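Local coordinates for gamma-glutamyltranspeptidase (Ggt) (Helicobacter pylori 26695, PDB 5BPK), which probably hydrolyses and transfers the gamma-glutamyl group of glutathione and related compounds, as an Ntn-hydrolase of the gamma-glutamyltranspeptidase family, at residues A[194-199]-A[213-218]; A[290-295]-A[316-321]; A[299-304]-A[309-314]. All coordinates share one frame; numbering follows the deposited sequence. Where two conformers were deposited one is given.

Contact 1: residues A[194-199]-A[213-218]. With EDO (1,2-ethanediol), chain G.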
loop_
_atom_site.group_PDB
_atom_site.type_symbol
_atom_site.label_atom_id
_atom_site.label_comp_id
_atom_site.label_asym_id
_atom_site.label_seq_id
_atom_site.Cartn_x
_atom_site.Cartn_y
_atom_site.Cartn_z
ATOM N N LYS A 194 7.229 25.066 -2.175
ATOM C CA LYS A 194 8.401 25.887 -1.894
ATOM C C LYS A 194 8.376 26.486 -0.489
ATOM O O LYS A 194 9.436 26.719 0.094
ATOM C CB LYS A 194 8.564 26.985 -2.951
ATOM C CG LYS A 194 8.989 26.417 -4.290
ATOM C CD LYS A 194 8.996 27.459 -5.413
ATOM C CE LYS A 194 10.026 28.554 -5.178
ATOM N NZ LYS A 194 10.107 29.479 -6.352
ATOM N N LYS A 195 7.177 26.733 0.042
ATOM C CA LYS A 195 7.022 27.228 1.411
ATOM C C LYS A 195 7.343 26.153 2.442
ATOM O O LYS A 195 8.017 26.415 3.443
ATOM C CB LYS A 195 5.595 27.735 1.658
ATOM C CG LYS A 195 5.186 28.916 0.793
ATOM C CD LYS A 195 3.787 29.421 1.149
ATOM C CE LYS A 195 3.326 30.536 0.213
ATOM N NZ LYS A 195 1.931 30.996 0.499
ATOM N N TYR A 196 6.860 24.942 2.188
ATOM C CA TYR A 196 6.855 23.885 3.200
ATOM C C TYR A 196 8.082 22.982 3.195
ATOM O O TYR A 196 8.419 22.402 4.228
ATOM C CB TYR A 196 5.620 23.008 3.033
ATOM C CG TYR A 196 4.304 23.733 3.182
ATOM C CD1 TYR A 196 4.058 24.556 4.284
ATOM C CD2 TYR A 196 3.283 23.559 2.239
ATOM C CE1 TYR A 196 2.844 25.204 4.433
ATOM C CE2 TYR A 196 2.069 24.206 2.375
ATOM C CZ TYR A 196 1.854 25.017 3.492
ATOM O OH TYR A 196 0.658 25.637 3.642
ATOM N N PHE A 197 8.732 22.828 2.042
ATOM C CA PHE A 197 9.806 21.836 1.915
ATOM C C PHE A 197 11.187 22.433 1.684
ATOM O O PHE A 197 12.120 21.725 1.316
ATOM C CB PHE A 197 9.412 20.798 0.864
ATOM C CG PHE A 197 8.253 19.970 1.300
ATOM C CD1 PHE A 197 8.435 18.943 2.226
ATOM C CD2 PHE A 197 6.963 20.273 0.881
ATOM C CE1 PHE A 197 7.357 18.198 2.670
ATOM C CE2 PHE A 197 5.878 19.541 1.342
ATOM C CZ PHE A 197 6.076 18.507 2.238
ATOM N N PHE A 198 11.307 23.736 1.927
ATOM C CA PHE A 198 12.579 24.433 1.948
ATOM C C PHE A 198 12.635 25.320 3.191
ATOM O O PHE A 198 11.592 25.737 3.722
ATOM C CB PHE A 198 12.746 25.283 0.684
ATOM C CG PHE A 198 12.813 24.466 -0.574
ATOM C CD1 PHE A 198 14.025 23.991 -1.048
ATOM C CD2 PHE A 198 11.654 24.122 -1.261
ATOM C CE1 PHE A 198 14.083 23.203 -2.205
ATOM C CE2 PHE A 198 11.709 23.338 -2.413
ATOM C CZ PHE A 198 12.928 22.885 -2.882
ATOM N N LYS A 199 13.858 25.581 3.649
ATOM C CA LYS A 199 14.124 26.522 4.733
ATOM C C LYS A 199 14.164 27.943 4.185
ATOM O O LYS A 199 14.173 28.143 2.973
ATOM C CB LYS A 199 15.467 26.218 5.400
ATOM C CG LYS A 199 15.567 24.872 6.054
ATOM C CD LYS A 199 16.909 24.669 6.788
ATOM C CE LYS A 199 18.109 24.810 5.873
ATOM N NZ LYS A 199 19.360 24.255 6.475
ATOM N N GLN A 213 6.135 22.028 10.905
ATOM C CA GLN A 213 5.020 22.086 9.951
ATOM C C GLN A 213 3.813 22.792 10.551
ATOM O O GLN A 213 2.817 22.167 10.922
ATOM C CB GLN A 213 4.661 20.676 9.486
ATOM C CG GLN A 213 5.778 20.031 8.694
ATOM C CD GLN A 213 5.452 18.619 8.256
ATOM O OE1 GLN A 213 4.979 18.395 7.135
ATOM N NE2 GLN A 213 5.696 17.658 9.140
ATOM N N LYS A 214 3.912 24.116 10.626
ATOM C CA LYS A 214 2.934 24.930 11.314
ATOM C C LYS A 214 1.539 24.882 10.672
ATOM O O LYS A 214 0.539 24.777 11.380
ATOM C CB LYS A 214 3.448 26.366 11.375
ATOM C CG LYS A 214 2.668 27.277 12.282
ATOM C CD LYS A 214 3.339 28.633 12.332
ATOM C CE LYS A 214 2.417 29.701 12.853
ATOM N NZ LYS A 214 3.159 30.949 13.126
ATOM N N ASP A 215 1.474 24.972 9.343
ATOM C CA ASP A 215 0.188 24.901 8.629
ATOM C C ASP A 215 -0.433 23.506 8.745
ATOM O O ASP A 215 -1.655 23.377 8.886
ATOM C CB ASP A 215 0.328 25.280 7.151
ATOM C CG ASP A 215 0.452 26.776 6.926
ATOM O OD1 ASP A 215 0.519 27.547 7.913
ATOM O OD2 ASP A 215 0.453 27.182 5.741
ATOM N N LEU A 216 0.397 22.462 8.693
ATOM C CA LEU A 216 -0.105 21.101 8.908
ATOM C C LEU A 216 -0.710 20.971 10.310
ATOM O O LEU A 216 -1.766 20.349 10.482
ATOM C CB LEU A 216 0.997 20.056 8.699
ATOM C CG LEU A 216 0.579 18.579 8.794
ATOM C CD1 LEU A 216 -0.561 18.242 7.832
ATOM C CD2 LEU A 216 1.762 17.636 8.568
ATOM N N ALA A 217 -0.063 21.574 11.304
ATOM C CA ALA A 217 -0.594 21.531 12.670
ATOM C C ALA A 217 -1.967 22.210 12.745
ATOM O O ALA A 217 -2.870 21.709 13.413
ATOM C CB ALA A 217 0.394 22.163 13.667
ATOM N N LYS A 218 -2.125 23.332 12.038
ATOM C CA LYS A 218 -3.422 24.010 11.945
ATOM C C LYS A 218 -4.494 23.075 11.371
ATOM O O LYS A 218 -5.595 22.988 11.882
ATOM C CB LYS A 218 -3.334 25.272 11.066
ATOM C CG LYS A 218 -3.131 26.569 11.804
ATOM C CD LYS A 218 -3.292 27.782 10.878
ATOM C CE LYS A 218 -4.750 28.089 10.531
ATOM N NZ LYS A 218 -4.871 29.159 9.484
HETATM C C1 EDO G . 14.438 19.882 -1.029
HETATM O O1 EDO G . 15.741 20.201 -1.540
HETATM C C2 EDO G . 14.536 19.713 0.473
HETATM O O2 EDO G . 14.645 20.965 1.131
#

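Contact 2: residues A[290-295]-A[316-321]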
loop_
_atom_site.group_PDB
_atom_site.type_symbol
_atom_site.label_atom_id
_atom_site.label_comp_id
_atom_site.label_asym_id
_atom_site.label_seq_id
_atom_site.Cartn_x
_atom_site.Cartn_y
_atom_site.Cartn_z
ATOM N N ILE A 290 -4.290 -14.076 -3.581
ATOM C CA ILE A 290 -4.970 -15.350 -3.333
ATOM C C ILE A 290 -4.866 -16.269 -4.558
ATOM O O ILE A 290 -4.652 -17.473 -4.420
ATOM C CB ILE A 290 -6.446 -15.100 -2.919
ATOM C CG1 ILE A 290 -6.474 -14.539 -1.493
ATOM C CG2 ILE A 290 -7.307 -16.370 -3.032
ATOM C CD1 ILE A 290 -7.768 -13.886 -1.106
ATOM N N GLN A 291 -5.020 -15.686 -5.747
ATOM C CA GLN A 291 -4.833 -16.402 -7.010
ATOM C C GLN A 291 -3.457 -17.083 -7.088
ATOM O O GLN A 291 -3.362 -18.268 -7.419
ATOM C CB GLN A 291 -5.009 -15.425 -8.190
ATOM C CG GLN A 291 -4.820 -16.033 -9.583
ATOM C CD GLN A 291 -4.990 -15.007 -10.698
ATOM O OE1 GLN A 291 -5.137 -13.805 -10.448
ATOM N NE2 GLN A 291 -4.943 -15.477 -11.935
ATOM N N ILE A 292 -2.398 -16.336 -6.785
ATOM C CA ILE A 292 -1.024 -16.839 -6.936
ATOM C C ILE A 292 -0.746 -17.934 -5.886
ATOM O O ILE A 292 -0.200 -18.996 -6.199
ATOM C CB ILE A 292 0.009 -15.692 -6.863
ATOM C CG1 ILE A 292 -0.145 -14.754 -8.066
ATOM C CG2 ILE A 292 1.420 -16.236 -6.849
ATOM C CD1 ILE A 292 0.453 -13.370 -7.847
ATOM N N LEU A 293 -1.142 -17.684 -4.650
ATOM C CA LEU A 293 -1.109 -18.717 -3.612
ATOM C C LEU A 293 -1.877 -19.981 -4.018
ATOM O O LEU A 293 -1.406 -21.098 -3.778
ATOM C CB LEU A 293 -1.644 -18.172 -2.279
ATOM C CG LEU A 293 -0.694 -17.223 -1.526
ATOM C CD1 LEU A 293 -1.356 -16.594 -0.308
ATOM C CD2 LEU A 293 0.616 -17.918 -1.105
ATOM N N ASN A 294 -3.059 -19.813 -4.608
ATOM C CA ASN A 294 -3.839 -20.956 -5.075
ATOM C C ASN A 294 -3.050 -21.794 -6.059
ATOM O O ASN A 294 -3.116 -23.016 -5.996
ATOM C CB ASN A 294 -5.162 -20.569 -5.754
ATOM C CG ASN A 294 -6.228 -20.075 -4.791
ATOM O OD1 ASN A 294 -6.193 -20.339 -3.591
ATOM N ND2 ASN A 294 -7.230 -19.387 -5.348
ATOM N N VAL A 295 -2.359 -21.145 -7.002
ATOM C CA VAL A 295 -1.557 -21.884 -7.984
ATOM C C VAL A 295 -0.455 -22.657 -7.248
ATOM O O VAL A 295 -0.274 -23.862 -7.458
ATOM C CB VAL A 295 -0.927 -20.961 -9.073
ATOM C CG1 VAL A 295 -0.044 -21.766 -10.035
ATOM C CG2 VAL A 295 -2.002 -20.230 -9.856
ATOM N N ALA A 316 6.632 -17.792 -10.120
ATOM C CA ALA A 316 6.813 -16.791 -11.168
ATOM C C ALA A 316 5.832 -16.994 -12.325
ATOM O O ALA A 316 5.341 -16.024 -12.897
ATOM C CB ALA A 316 8.264 -16.791 -11.675
ATOM N N GLU A 317 5.585 -18.249 -12.709
ATOM C CA GLU A 317 4.585 -18.501 -13.750
ATOM C C GLU A 317 3.163 -18.151 -13.287
ATOM O O GLU A 317 2.351 -17.631 -14.070
ATOM C CB GLU A 317 4.667 -19.928 -14.278
ATOM C CG GLU A 317 5.994 -20.237 -14.981
ATOM C CD GLU A 317 6.312 -19.232 -16.080
ATOM O OE1 GLU A 317 5.618 -19.260 -17.109
ATOM O OE2 GLU A 317 7.236 -18.404 -15.902
ATOM N N ALA A 318 2.860 -18.394 -12.010
ATOM C CA ALA A 318 1.572 -17.982 -11.462
ATOM C C ALA A 318 1.443 -16.456 -11.479
ATOM O O ALA A 318 0.396 -15.934 -11.841
ATOM C CB ALA A 318 1.368 -18.520 -10.050
ATOM N N MET A 319 2.507 -15.756 -11.085
ATOM C CA MET A 319 2.548 -14.290 -11.120
ATOM C C MET A 319 2.309 -13.775 -12.533
ATOM O O MET A 319 1.555 -12.842 -12.736
ATOM C CB MET A 319 3.907 -13.767 -10.647
ATOM C CG MET A 319 4.202 -13.966 -9.184
ATOM S SD MET A 319 5.945 -13.667 -8.800
ATOM C CE MET A 319 5.929 -13.988 -7.019
ATOM N N ARG A 320 2.981 -14.385 -13.499
ATOM C CA ARG A 320 2.872 -13.969 -14.894
ATOM C C ARG A 320 1.423 -13.960 -15.340
ATOM O O ARG A 320 0.971 -12.987 -15.934
ATOM C CB ARG A 320 3.672 -14.908 -15.784
ATOM C CG ARG A 320 3.869 -14.427 -17.203
ATOM C CD ARG A 320 4.342 -15.564 -18.092
ATOM N NE ARG A 320 5.625 -16.155 -17.690
ATOM C CZ ARG A 320 6.820 -15.665 -18.021
ATOM N NH1 ARG A 320 6.930 -14.530 -18.710
ATOM N NH2 ARG A 320 7.928 -16.310 -17.660
ATOM N N GLN A 321 0.696 -15.040 -15.059
ATOM C CA GLN A 321 -0.713 -15.122 -15.434
ATOM C C GLN A 321 -1.563 -14.113 -14.667
ATOM O O GLN A 321 -2.434 -13.465 -15.252
ATOM C CB GLN A 321 -1.277 -16.528 -15.199
ATOM C CG GLN A 321 -2.704 -16.736 -15.723
ATOM C CD GLN A 321 -2.802 -16.612 -17.240
ATOM O OE1 GLN A 321 -2.145 -17.350 -17.974
ATOM N NE2 GLN A 321 -3.621 -15.668 -17.713
#

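Contact 3: residues A[299-304]-A[309-314]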
loop_
_atom_site.group_PDB
_atom_site.type_symbol
_atom_site.label_atom_id
_atom_site.label_comp_id
_atom_site.label_asym_id
_atom_site.label_seq_id
_atom_site.Cartn_x
_atom_site.Cartn_y
_atom_site.Cartn_z
ATOM N N ALA A 299 1.665 -27.434 -5.419
ATOM C CA ALA A 299 2.986 -28.012 -5.252
ATOM C C ALA A 299 3.338 -28.104 -3.765
ATOM O O ALA A 299 2.922 -27.260 -2.972
ATOM C CB ALA A 299 4.017 -27.161 -5.994
ATOM N N ASP A 300 4.106 -29.123 -3.387
ATOM C CA ASP A 300 4.688 -29.186 -2.046
ATOM C C ASP A 300 5.967 -28.351 -2.043
ATOM O O ASP A 300 7.066 -28.860 -2.234
ATOM C CB ASP A 300 4.981 -30.633 -1.637
ATOM C CG ASP A 300 5.559 -30.740 -0.229
ATOM O OD1 ASP A 300 5.609 -29.716 0.489
ATOM O OD2 ASP A 300 5.950 -31.858 0.169
ATOM N N LEU A 301 5.818 -27.054 -1.818
ATOM C CA LEU A 301 6.972 -26.166 -1.846
ATOM C C LEU A 301 7.947 -26.470 -0.702
ATOM O O LEU A 301 9.162 -26.356 -0.877
ATOM C CB LEU A 301 6.535 -24.706 -1.812
ATOM C CG LEU A 301 5.651 -24.210 -2.954
ATOM C CD1 LEU A 301 5.348 -22.750 -2.695
ATOM C CD2 LEU A 301 6.270 -24.390 -4.345
ATOM N N SER A 302 7.429 -26.899 0.450
ATOM C CA SER A 302 8.282 -27.161 1.615
ATOM C C SER A 302 9.360 -28.214 1.332
ATOM O O SER A 302 10.422 -28.186 1.943
ATOM C CB SER A 302 7.448 -27.597 2.825
ATOM O OG SER A 302 7.012 -28.939 2.692
ATOM N N ALA A 303 9.078 -29.139 0.415
ATOM C CA ALA A 303 9.990 -30.240 0.122
ATOM C C ALA A 303 11.359 -29.758 -0.339
ATOM O O ALA A 303 12.375 -30.320 0.064
ATOM C CB ALA A 303 9.383 -31.169 -0.935
ATOM N N LEU A 304 11.388 -28.746 -1.208
ATOM C CA LEU A 304 12.651 -28.233 -1.727
ATOM C C LEU A 304 13.136 -26.996 -0.988
ATOM O O LEU A 304 14.319 -26.689 -1.030
ATOM C CB LEU A 304 12.555 -27.937 -3.224
ATOM C CG LEU A 304 12.401 -29.169 -4.113
ATOM C CD1 LEU A 304 12.145 -28.744 -5.537
ATOM C CD2 LEU A 304 13.624 -30.054 -4.031
ATOM N N SER A 309 15.027 -23.258 -7.312
ATOM C CA SER A 309 14.581 -22.799 -8.649
ATOM C C SER A 309 13.219 -23.402 -9.059
ATOM O O SER A 309 12.407 -22.716 -9.661
ATOM C CB SER A 309 15.633 -23.060 -9.729
ATOM O OG SER A 309 15.782 -24.441 -9.981
ATOM N N LYS A 310 12.951 -24.658 -8.707
ATOM C CA LYS A 310 11.647 -25.249 -9.031
ATOM C C LYS A 310 10.513 -24.455 -8.382
ATOM O O LYS A 310 9.453 -24.256 -8.991
ATOM C CB LYS A 310 11.592 -26.739 -8.646
ATOM C CG LYS A 310 10.193 -27.325 -8.608
ATOM C CD LYS A 310 10.180 -28.851 -8.550
ATOM C CE LYS A 310 8.754 -29.375 -8.424
ATOM N NZ LYS A 310 8.090 -28.936 -7.158
ATOM N N ASN A 311 10.723 -24.019 -7.141
ATOM C CA ASN A 311 9.690 -23.303 -6.402
ATOM C C ASN A 311 9.495 -21.885 -6.927
ATOM O O ASN A 311 8.359 -21.431 -7.082
ATOM C CB ASN A 311 10.008 -23.299 -4.909
ATOM C CG ASN A 311 9.876 -24.673 -4.271
ATOM O OD1 ASN A 311 9.345 -25.620 -4.866
ATOM N ND2 ASN A 311 10.347 -24.785 -3.043
ATOM N N ILE A 312 10.605 -21.212 -7.226
ATOM C CA ILE A 312 10.587 -19.859 -7.803
ATOM C C ILE A 312 9.849 -19.881 -9.154
ATOM O O ILE A 312 9.041 -18.984 -9.457
ATOM C CB ILE A 312 12.015 -19.301 -7.956
ATOM C CG1 ILE A 312 12.661 -19.093 -6.577
ATOM C CG2 ILE A 312 12.034 -17.993 -8.771
ATOM C CD1 ILE A 312 14.139 -18.820 -6.617
ATOM N N HIS A 313 10.135 -20.917 -9.948
ATOM C CA HIS A 313 9.496 -21.126 -11.257
ATOM C C HIS A 313 7.971 -21.229 -11.150
ATOM O O HIS A 313 7.235 -20.542 -11.869
ATOM C CB HIS A 313 10.088 -22.379 -11.926
ATOM C CG HIS A 313 9.445 -22.745 -13.226
ATOM N ND1 HIS A 313 9.180 -21.819 -14.212
ATOM C CD2 HIS A 313 9.062 -23.945 -13.721
ATOM C CE1 HIS A 313 8.646 -22.432 -15.254
ATOM N NE2 HIS A 313 8.563 -23.722 -14.983
ATOM N N ILE A 314 7.486 -22.058 -10.234
ATOM C CA ILE A 314 6.041 -22.207 -10.049
ATOM C C ILE A 314 5.405 -20.865 -9.667
ATOM O O ILE A 314 4.400 -20.441 -10.259
ATOM C CB ILE A 314 5.720 -23.287 -9.001
ATOM C CG1 ILE A 314 6.116 -24.666 -9.531
ATOM C CG2 ILE A 314 4.250 -23.267 -8.649
ATOM C CD1 ILE A 314 6.168 -25.743 -8.469
HETATM O O HOH W 1 9.332 -28.223 -3.742
#

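Contact 1: residues A[194-199]-A[213-218]
The phenol of Y196 donates a hydrogen bond to the carboxylate of D215, with Y196 OH 2.6 Å from D215 OD2. The oxygen approaches the edge of the ring, in its plane, and offers its anti lone pair, the one pointing away from OD1. The two side chains cross at nearly a right angle, and the carboxylate is turned 73° from the ring plane. Beside this bond, the CB of D215 lies 3.7 Å from CE1 of Y196.

Both groups are placed by helix ends. Y196 is the last helical residue of 191-196, while D215 sits in the first turn of helix 214-226, two residues past the N-cap residue Q213; its negative charge there probably suits the helix dipole. Q213 is itself tied to the body of the chain through NE2 and the carbonyl of V74. The Y196 hydroxyl has a second partner, the backbone N of G32 of the other chain, and neighbouring K195 makes a salt bridge with D31 of that chain. F197, where the chain leaves the helix, stacks on F187. The result is a surface tie between two helices, the end of one bonded to the first turn of the next at an interface between chains.

Contact 2: residues A[290-295]-A[316-321]
A318 and I292 meet where the two helices come nearest, their CA atoms 5.3 Å apart. The methyl of A318 points at helix 285-296 and fits between two side chains one turn apart on it. On one side is I292, whose CG2 branch stands 3.9 Å from A318 CB. On the other is V295, with its CB only 3.5 Å from A318 CB, tighter than carbon atoms usually pack. With CG1 of V295 anti to the backbone N (chi1 177°), that branch lies against the same methyl as CB does.

I292 also spans to the next residue along. Its CD1 lies 4.0 Å from CG of M319 and is equally close to M319 CA. These two side chains run nearly perpendicular to each other. M319 starts out away from helix 285-296, and its extended chain packs on T99 of the other chain.

Polar residues flank this apolar seam. Q291 NE2 bonds across to D325 OD2 of helix 309-329, while Q321, on that same helix, bonds D325 OD1 through its own NE2. Also on helix 309-329, R320 grips E317 side-on with NE and NH2, the latter 2.8 Å from E317 OE2; R320 also forms a salt bridge with D131 of the other chain.

The local axes run 8.9 Å apart at 143°, antiparallel but well skewed, and the small A318 at the crossing is consistent with the close CA approach there. I290 and L293 reach back onto strand 262-271. Helix 285-296 thus lies on that strand with helix 309-329 packed beside it, consistent with a helical layer of the Ntn-hydrolase αββα sandwich.

Contact 3: residues A[299-304]-A[309-314]
The carbonyl oxygen of L301 is gripped twice. The side-chain amide of N311 donates through ND2 at 2.9 Å to L301 O, and the backbone N of L304 closes on the same oxygen from within the turn 301-304. The amide bond is bent, 134° at the hydrogen, and meets the carbonyl at 124° with the donor tilted a little from its plane. At the other end of the N311 amide, OD1 lies 2.8 Å from a water that is equally 2.8 Å from D300 O, so both amide atoms face the loop. The amide reaches across because CG lies beside the backbone N (chi1 -69°). L301 and N311 slide past each other in opposite directions, and CD2 of L301 comes 3.4 Å from N311 OD1.

Just before the turn 301-304, D300 is the centre of an inverse gamma turn; both belong to the loop that links helix 285-296 to helix 309-329. S302 OG donates to D300 OD1 at 2.7 Å, on the syn side of that carboxylate.

Apolar contacts flank the amide. A299 CB meets CD1 of I314 at 3.6 Å, and both residues rest on F353 of helix 346-354. Toward the exposed side, L304 CD1 lies 3.6 Å from K310 CD, where the leucine crosses the aliphatic part of the lysine. H313 turns instead to Y153 of the other chain.

In the fold
Contact 1 comes first along the chain and stands apart, on the opposite side of the chain's centre from the other two, its centre about 44 Å from that of contact 2 and about 51 Å from that of contact 3. Contacts 2 and 3 lie close together, about 13 Å between centres, and share helix 309-329. Contact 3 is nested within the loop that contact 2 closes: it folds the linker onto the start of that helix, while contact 2 pairs the helix body with helix 285-296. Each contact has residues near the other chain. They lie in two distant parts of one subunit, both of which meet its partner.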